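Local coordinates for beta-porphyranase A (Bacteroides plebeius, PDB 4AW7), which hydrolyses the beta-D-galactopyranose-(1->4)-alpha-L-galactopyranose-6-sulfate linkages of porphyran, a sulfated red-seaweed polysaccharide, yielding mostly a disaccharide, at residues K176-N181 and G186-I191; M214-A219 and Y259-H264. All blocks are in the same frame, centred on the assembly; numbering follows the deposited sequence.

Contact 1: K176-N181 and G186-I191; sequences KHIHNN and GKMKVI
This is a helix-to-strand turn of the catalytic alpha/beta barrel, where I178 at the end of helix 160-179 packs on M188, just before strand 189-195, and on V190 within it. I178 points its CB toward the strand and carries the contact. Its CG1 stands anti to the carbonyl carbon, chi1 -74°, and the chain runs on extended to CD1. That methyl is 3.9 Å from V190 CG2. The other branch also takes part, with I178 CG2 4.1 Å from V190 CG2. One valine methyl therefore meets both branches of the isoleucine, and the two side chains cross obliquely. V190 offers CG2 because this branch lies beside its own backbone N, with CG1 anti to that N. M188, two residues before V190, brings its terminal methyl CE to 4.3 Å from I178 CD1. Beyond I178, M188 also rests on Y131 of helix 120-132 and on V137 and F141 of strand 136-142. H179 adds a looser contact. Its NE2 is 4.4 Å from V190 CG2, which lies obliquely to the imidazole ring. The polar partner of NE2 is D224, which it meets through OD2. The same OD2 accepts a hydrogen bond from V190 N, so one carboxylate oxygen ties the histidine to the strand. No hydrogen bond runs directly between 176-181 and 186-191. The helix stops at once after H179, and N180 N still bonds K176 O at 3.0 Å. A helix end that turns an isoleucine onto the incoming parallel strand, which pairs with strands 136-142 and 225-233, is typical of the beta-alpha-beta units of a TIM barrel.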
loop_
_atom_site.group_PDB
_atom_site.type_symbol
_atom_site.label_atom_id
_atom_site.label_comp_id
_atom_site.label_asym_id
_atom_site.label_seq_id
_atom_site.Cartn_x
_atom_site.Cartn_y
_atom_site.Cartn_z
ATOM N N LYS A 176 -13.749 -3.865 -19.388
ATOM C CA LYS A 176 -14.585 -3.308 -20.437
ATOM C C LYS A 176 -16.036 -3.707 -20.246
ATOM O O LYS A 176 -16.967 -2.848 -20.316
ATOM C CB LYS A 176 -14.098 -3.776 -21.798
ATOM C CG LYS A 176 -14.867 -3.119 -22.932
ATOM C CD LYS A 176 -14.369 -3.630 -24.285
ATOM C CE LYS A 176 -14.792 -5.088 -24.519
ATOM N NZ LYS A 176 -14.488 -5.605 -25.901
ATOM N N HIS A 177 -16.272 -4.979 -19.998
ATOM C CA HIS A 177 -17.648 -5.461 -19.879
ATOM C C HIS A 177 -18.353 -4.951 -18.626
ATOM O O HIS A 177 -19.520 -4.567 -18.671
ATOM C CB HIS A 177 -17.699 -6.976 -19.931
ATOM C CG HIS A 177 -17.498 -7.549 -21.306
ATOM N ND1 HIS A 177 -16.258 -7.785 -21.854
ATOM C CD2 HIS A 177 -18.399 -7.986 -22.215
ATOM C CE1 HIS A 177 -16.406 -8.326 -23.051
ATOM N NE2 HIS A 177 -17.697 -8.470 -23.292
ATOM N N ILE A 178 -17.660 -4.916 -17.497
ATOM C CA ILE A 178 -18.239 -4.395 -16.264
ATOM C C ILE A 178 -18.606 -2.918 -16.442
ATOM O O ILE A 178 -19.734 -2.475 -16.083
ATOM C CB ILE A 178 -17.315 -4.673 -15.066
ATOM C CG1 ILE A 178 -17.411 -6.165 -14.725
ATOM C CG2 ILE A 178 -17.729 -3.783 -13.862
ATOM C CD1 ILE A 178 -16.534 -6.626 -13.581
ATOM N N HIS A 179 -17.700 -2.127 -16.989
ATOM C CA HIS A 179 -17.968 -0.697 -17.149
ATOM C C HIS A 179 -19.080 -0.405 -18.153
ATOM O O HIS A 179 -19.775 0.619 -18.041
ATOM C CB HIS A 179 -16.729 0.077 -17.515
ATOM C CG HIS A 179 -15.689 0.056 -16.437
ATOM N ND1 HIS A 179 -14.336 -0.018 -16.704
ATOM C CD2 HIS A 179 -15.811 0.072 -15.088
ATOM C CE1 HIS A 179 -13.670 -0.024 -15.557
ATOM N NE2 HIS A 179 -14.537 0.016 -14.560
ATOM N N ASN A 180 -19.258 -1.286 -19.125
ATOM C CA ASN A 180 -20.336 -1.108 -20.110
ATOM C C ASN A 180 -21.657 -1.698 -19.664
ATOM O O ASN A 180 -22.629 -1.659 -20.426
ATOM C CB ASN A 180 -19.925 -1.725 -21.465
ATOM C CG ASN A 180 -19.009 -0.825 -22.273
ATOM O OD1 ASN A 180 -19.086 0.413 -22.203
ATOM N ND2 ASN A 180 -18.188 -1.450 -23.138
ATOM N N ASN A 181 -21.746 -2.196 -18.432
ATOM C CA ASN A 181 -22.988 -2.694 -17.846
ATOM C C ASN A 181 -23.499 -1.602 -16.886
ATOM O O ASN A 181 -22.888 -1.347 -15.847
ATOM C CB ASN A 181 -22.775 -4.034 -17.121
ATOM C CG ASN A 181 -24.053 -4.612 -16.602
ATOM O OD1 ASN A 181 -24.697 -4.036 -15.713
ATOM N ND2 ASN A 181 -24.415 -5.777 -17.101
ATOM N N GLY A 186 -19.775 2.205 -11.946
ATOM C CA GLY A 186 -19.818 3.111 -10.804
ATOM C C GLY A 186 -19.918 2.426 -9.448
ATOM O O GLY A 186 -19.614 3.068 -8.432
ATOM N N LYS A 187 -20.401 1.180 -9.407
ATOM C CA LYS A 187 -20.550 0.390 -8.185
ATOM C C LYS A 187 -19.374 -0.535 -7.906
ATOM O O LYS A 187 -18.901 -0.633 -6.777
ATOM C CB LYS A 187 -21.826 -0.462 -8.218
ATOM C CG LYS A 187 -23.016 0.348 -7.937
ATOM C CD LYS A 187 -24.221 -0.475 -7.759
ATOM C CE LYS A 187 -25.328 0.467 -7.336
ATOM N NZ LYS A 187 -26.539 -0.266 -7.229
ATOM N N MET A 188 -18.898 -1.204 -8.939
ATOM C CA MET A 188 -17.737 -2.092 -8.827
ATOM C C MET A 188 -16.555 -1.452 -9.455
ATOM O O MET A 188 -16.644 -0.916 -10.541
ATOM C CB MET A 188 -17.980 -3.394 -9.588
ATOM C CG MET A 188 -19.089 -4.185 -9.024
ATOM S SD MET A 188 -19.238 -5.806 -9.789
ATOM C CE MET A 188 -17.586 -6.424 -9.442
ATOM N N LYS A 189 -15.428 -1.544 -8.795
ATOM C CA LYS A 189 -14.159 -1.066 -9.322
ATOM C C LYS A 189 -13.296 -2.254 -9.686
ATOM O O LYS A 189 -13.176 -3.191 -8.920
ATOM C CB LYS A 189 -13.432 -0.234 -8.293
ATOM C CG LYS A 189 -14.167 0.977 -7.806
ATOM C CD LYS A 189 -14.460 2.000 -8.813
ATOM C CE LYS A 189 -15.604 2.935 -8.315
ATOM N NZ LYS A 189 -15.405 3.335 -6.914
ATOM N N VAL A 190 -12.712 -2.201 -10.885
ATOM C CA VAL A 190 -11.861 -3.267 -11.373
ATOM C C VAL A 190 -10.400 -2.848 -11.224
ATOM O O VAL A 190 -10.035 -1.766 -11.632
ATOM C CB VAL A 190 -12.221 -3.669 -12.831
ATOM C CG1 VAL A 190 -11.371 -4.843 -13.248
ATOM C CG2 VAL A 190 -13.707 -3.992 -12.952
ATOM N N ILE A 191 -9.602 -3.695 -10.579
ATOM C CA ILE A 191 -8.210 -3.390 -10.270
ATOM C C ILE A 191 -7.321 -4.521 -10.750
ATOM O O ILE A 191 -7.762 -5.680 -10.800
ATOM C CB ILE A 191 -8.030 -3.090 -8.769
ATOM C CG1 ILE A 191 -8.508 -4.256 -7.913
ATOM C CG2 ILE A 191 -8.735 -1.794 -8.386
ATOM C CD1 ILE A 191 -8.120 -4.187 -6.421
#

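Contact 2: M214-A219 and Y259-H264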
loop_
_atom_site.group_PDB
_atom_site.type_symbol
_atom_site.label_atom_id
_atom_site.label_comp_id
_atom_site.label_asym_id
_atom_site.label_seq_id
_atom_site.Cartn_x
_atom_site.Cartn_y
_atom_site.Cartn_z
ATOM N N MET A 214 3.346 -3.011 -19.581
ATOM C CA MET A 214 2.510 -3.704 -20.539
ATOM C C MET A 214 1.072 -3.792 -20.045
ATOM O O MET A 214 0.131 -3.557 -20.809
ATOM C CB MET A 214 3.105 -5.080 -20.831
ATOM C CG MET A 214 2.343 -5.898 -21.891
ATOM S SD MET A 214 0.999 -6.883 -21.260
ATOM C CE MET A 214 1.934 -8.267 -20.555
ATOM N N PHE A 215 0.883 -4.067 -18.749
ATOM C CA PHE A 215 -0.455 -4.086 -18.176
ATOM C C PHE A 215 -1.153 -2.751 -18.299
ATOM O O PHE A 215 -2.321 -2.671 -18.737
ATOM C CB PHE A 215 -0.405 -4.538 -16.707
ATOM C CG PHE A 215 -1.754 -4.665 -16.099
ATOM C CD1 PHE A 215 -2.542 -5.762 -16.368
ATOM C CD2 PHE A 215 -2.280 -3.661 -15.274
ATOM C CE1 PHE A 215 -3.829 -5.854 -15.878
ATOM C CE2 PHE A 215 -3.566 -3.764 -14.780
ATOM C CZ PHE A 215 -4.343 -4.862 -15.092
ATOM N N ILE A 216 -0.460 -1.686 -17.913
ATOM C CA ILE A 216 -1.028 -0.362 -18.013
ATOM C C ILE A 216 -1.382 -0.025 -19.462
ATOM O O ILE A 216 -2.455 0.519 -19.739
ATOM C CB ILE A 216 -0.124 0.700 -17.363
ATOM C CG1 ILE A 216 -0.036 0.448 -15.843
ATOM C CG2 ILE A 216 -0.636 2.107 -17.639
ATOM C CD1 ILE A 216 1.003 1.284 -15.116
ATOM N N ASP A 217 -0.504 -0.364 -20.397
ATOM C CA ASP A 217 -0.752 -0.060 -21.813
ATOM C C ASP A 217 -1.918 -0.851 -22.388
ATOM O O ASP A 217 -2.721 -0.326 -23.143
ATOM C CB ASP A 217 0.521 -0.355 -22.624
ATOM C CG ASP A 217 1.621 0.638 -22.387
ATOM O OD1 ASP A 217 1.348 1.789 -21.936
ATOM O OD2 ASP A 217 2.785 0.290 -22.707
ATOM N N ARG A 218 -2.017 -2.122 -22.061
ATOM C CA ARG A 218 -2.898 -3.052 -22.747
ATOM C C ARG A 218 -4.244 -3.248 -22.036
ATOM O O ARG A 218 -5.253 -3.475 -22.677
ATOM C CB ARG A 218 -2.175 -4.390 -22.936
ATOM C CG ARG A 218 -2.835 -5.459 -23.756
ATOM C CD ARG A 218 -1.788 -6.511 -24.134
ATOM N NE ARG A 218 -2.392 -7.603 -24.872
ATOM C CZ ARG A 218 -1.805 -8.242 -25.877
ATOM N NH1 ARG A 218 -0.582 -7.908 -26.274
ATOM N NH2 ARG A 218 -2.444 -9.239 -26.475
ATOM N N ALA A 219 -4.283 -3.167 -20.712
ATOM C CA ALA A 219 -5.512 -3.221 -19.921
ATOM C C ALA A 219 -5.833 -1.955 -19.131
ATOM O O ALA A 219 -6.966 -1.825 -18.650
ATOM C CB ALA A 219 -5.469 -4.418 -18.958
ATOM N N TYR A 259 0.157 8.919 -14.976
ATOM C CA TYR A 259 0.027 10.317 -15.347
ATOM C C TYR A 259 0.372 10.544 -16.818
ATOM O O TYR A 259 -0.334 11.268 -17.539
ATOM C CB TYR A 259 0.946 11.136 -14.470
ATOM C CG TYR A 259 0.919 12.606 -14.800
ATOM C CD1 TYR A 259 -0.108 13.389 -14.354
ATOM C CD2 TYR A 259 1.928 13.204 -15.562
ATOM C CE1 TYR A 259 -0.147 14.768 -14.629
ATOM C CE2 TYR A 259 1.914 14.565 -15.851
ATOM C CZ TYR A 259 0.864 15.342 -15.380
ATOM O OH TYR A 259 0.871 16.691 -15.621
ATOM N N ILE A 260 1.474 9.973 -17.253
ATOM C CA ILE A 260 1.884 10.098 -18.653
ATOM C C ILE A 260 0.873 9.479 -19.608
ATOM O O ILE A 260 0.532 10.064 -20.646
ATOM C CB ILE A 260 3.305 9.495 -18.835
ATOM C CG1 ILE A 260 4.321 10.392 -18.151
ATOM C CG2 ILE A 260 3.669 9.266 -20.325
ATOM C CD1 ILE A 260 5.708 9.736 -18.054
ATOM N N LYS A 261 0.349 8.310 -19.258
ATOM C CA LYS A 261 -0.533 7.576 -20.148
ATOM C C LYS A 261 -1.941 8.183 -20.222
ATOM O O LYS A 261 -2.567 8.223 -21.296
ATOM C CB LYS A 261 -0.662 6.137 -19.669
ATOM C CG LYS A 261 -1.268 5.228 -20.649
ATOM C CD LYS A 261 -0.343 4.933 -21.819
ATOM C CE LYS A 261 -0.996 3.900 -22.687
ATOM N NZ LYS A 261 -0.190 3.646 -23.845
ATOM N N PHE A 262 -2.478 8.580 -19.074
ATOM C CA PHE A 262 -3.882 8.946 -18.937
ATOM C C PHE A 262 -4.099 10.437 -18.715
ATOM O O PHE A 262 -5.242 10.908 -18.809
ATOM C CB PHE A 262 -4.560 8.169 -17.799
ATOM C CG PHE A 262 -4.380 6.696 -17.884
ATOM C CD1 PHE A 262 -4.970 5.982 -18.903
ATOM C CD2 PHE A 262 -3.641 6.001 -16.942
ATOM C CE1 PHE A 262 -4.811 4.632 -19.028
ATOM C CE2 PHE A 262 -3.487 4.632 -17.061
ATOM C CZ PHE A 262 -4.062 3.948 -18.110
ATOM N N GLY A 263 -3.034 11.165 -18.369
ATOM C CA GLY A 263 -3.141 12.569 -18.004
ATOM C C GLY A 263 -3.425 12.807 -16.546
ATOM O O GLY A 263 -3.490 13.950 -16.109
ATOM N N HIS A 264 -3.598 11.725 -15.770
ATOM C CA HIS A 264 -3.888 11.768 -14.344
ATOM C C HIS A 264 -3.470 10.406 -13.763
ATOM O O HIS A 264 -3.456 9.415 -14.460
ATOM C CB HIS A 264 -5.378 12.053 -14.079
ATOM C CG HIS A 264 -6.299 11.158 -14.829
ATOM N ND1 HIS A 264 -6.815 9.985 -14.318
ATOM C CD2 HIS A 264 -6.824 11.289 -16.071
ATOM C CE1 HIS A 264 -7.613 9.428 -15.220
ATOM N NE2 HIS A 264 -7.617 10.191 -16.299
HETATM O O HOH W 1 -2.189 1.802 -24.735
#
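D217 and K261 cross at about a right angle, while beside them I216 and F262 meet obliquely. The two pairs join helix 212-219 to the last turn of helix 245-262. K261 points its CB toward the other helix. Its CG is anti to the backbone N, chi1 -167°, and a bend at chi2 is followed by an extended run to NZ. This brings the ammonium to D217 OD1 at 3.1 Å, in a hydrogen-bonded salt bridge. NZ approaches from above the carboxylate plane, 59° out of it. A water gives the pair a second link: it accepts from K261 NZ at 2.9 Å and donates to D217 O at 2.7 Å. D217 is held by others as well, since OD1 bonds Y257 OH and OD2 pairs with K213 NZ. With an alanine here, K213 NZ is likely to lose its ionic mate, Y257 OH this partner, and K261 NZ its charged partner, leaving its end freer to turn. The apolar half rests on one methyl. I216 CG2 lies 3.9 Å from F262 CE2 and equally near its CZ. One face of the phenyl ring is covered within its own segment by K261 CG, 3.9 Å above the ring centre, so the lysine stem lines the ring while its end reaches the aspartate. F226 of strand 225-233 touches both I216 and F262, and K266 makes a cation-pi contact with the ring. The lysine is exposed and a water spans the pair, so the attraction is probably damped by solvent, whereas the isoleucine-phenyl contact does not depend on charge.

Overall arrangement
Contact 1 closes before contact 2 opens, so the two follow in series along the chain. Their centres are about 17 Å apart, and their nearest atoms about 5 Å, without touching. Contact 1 joins the helical layer to the parallel sheet; contact 2 lies within the helical layer around it. Contact 1 sets helix 160-179 on strand 189-195; contact 2 joins helices 212-219 and 245-262, which come before and after the neighbouring strand 225-233. Helix 160-179 also links the regions, because V168 touches M214, F215, R218 and A219. Both lie away from the annotated sites; they join neighbouring parts of the barrel wall rather than line the substrate-binding pocket.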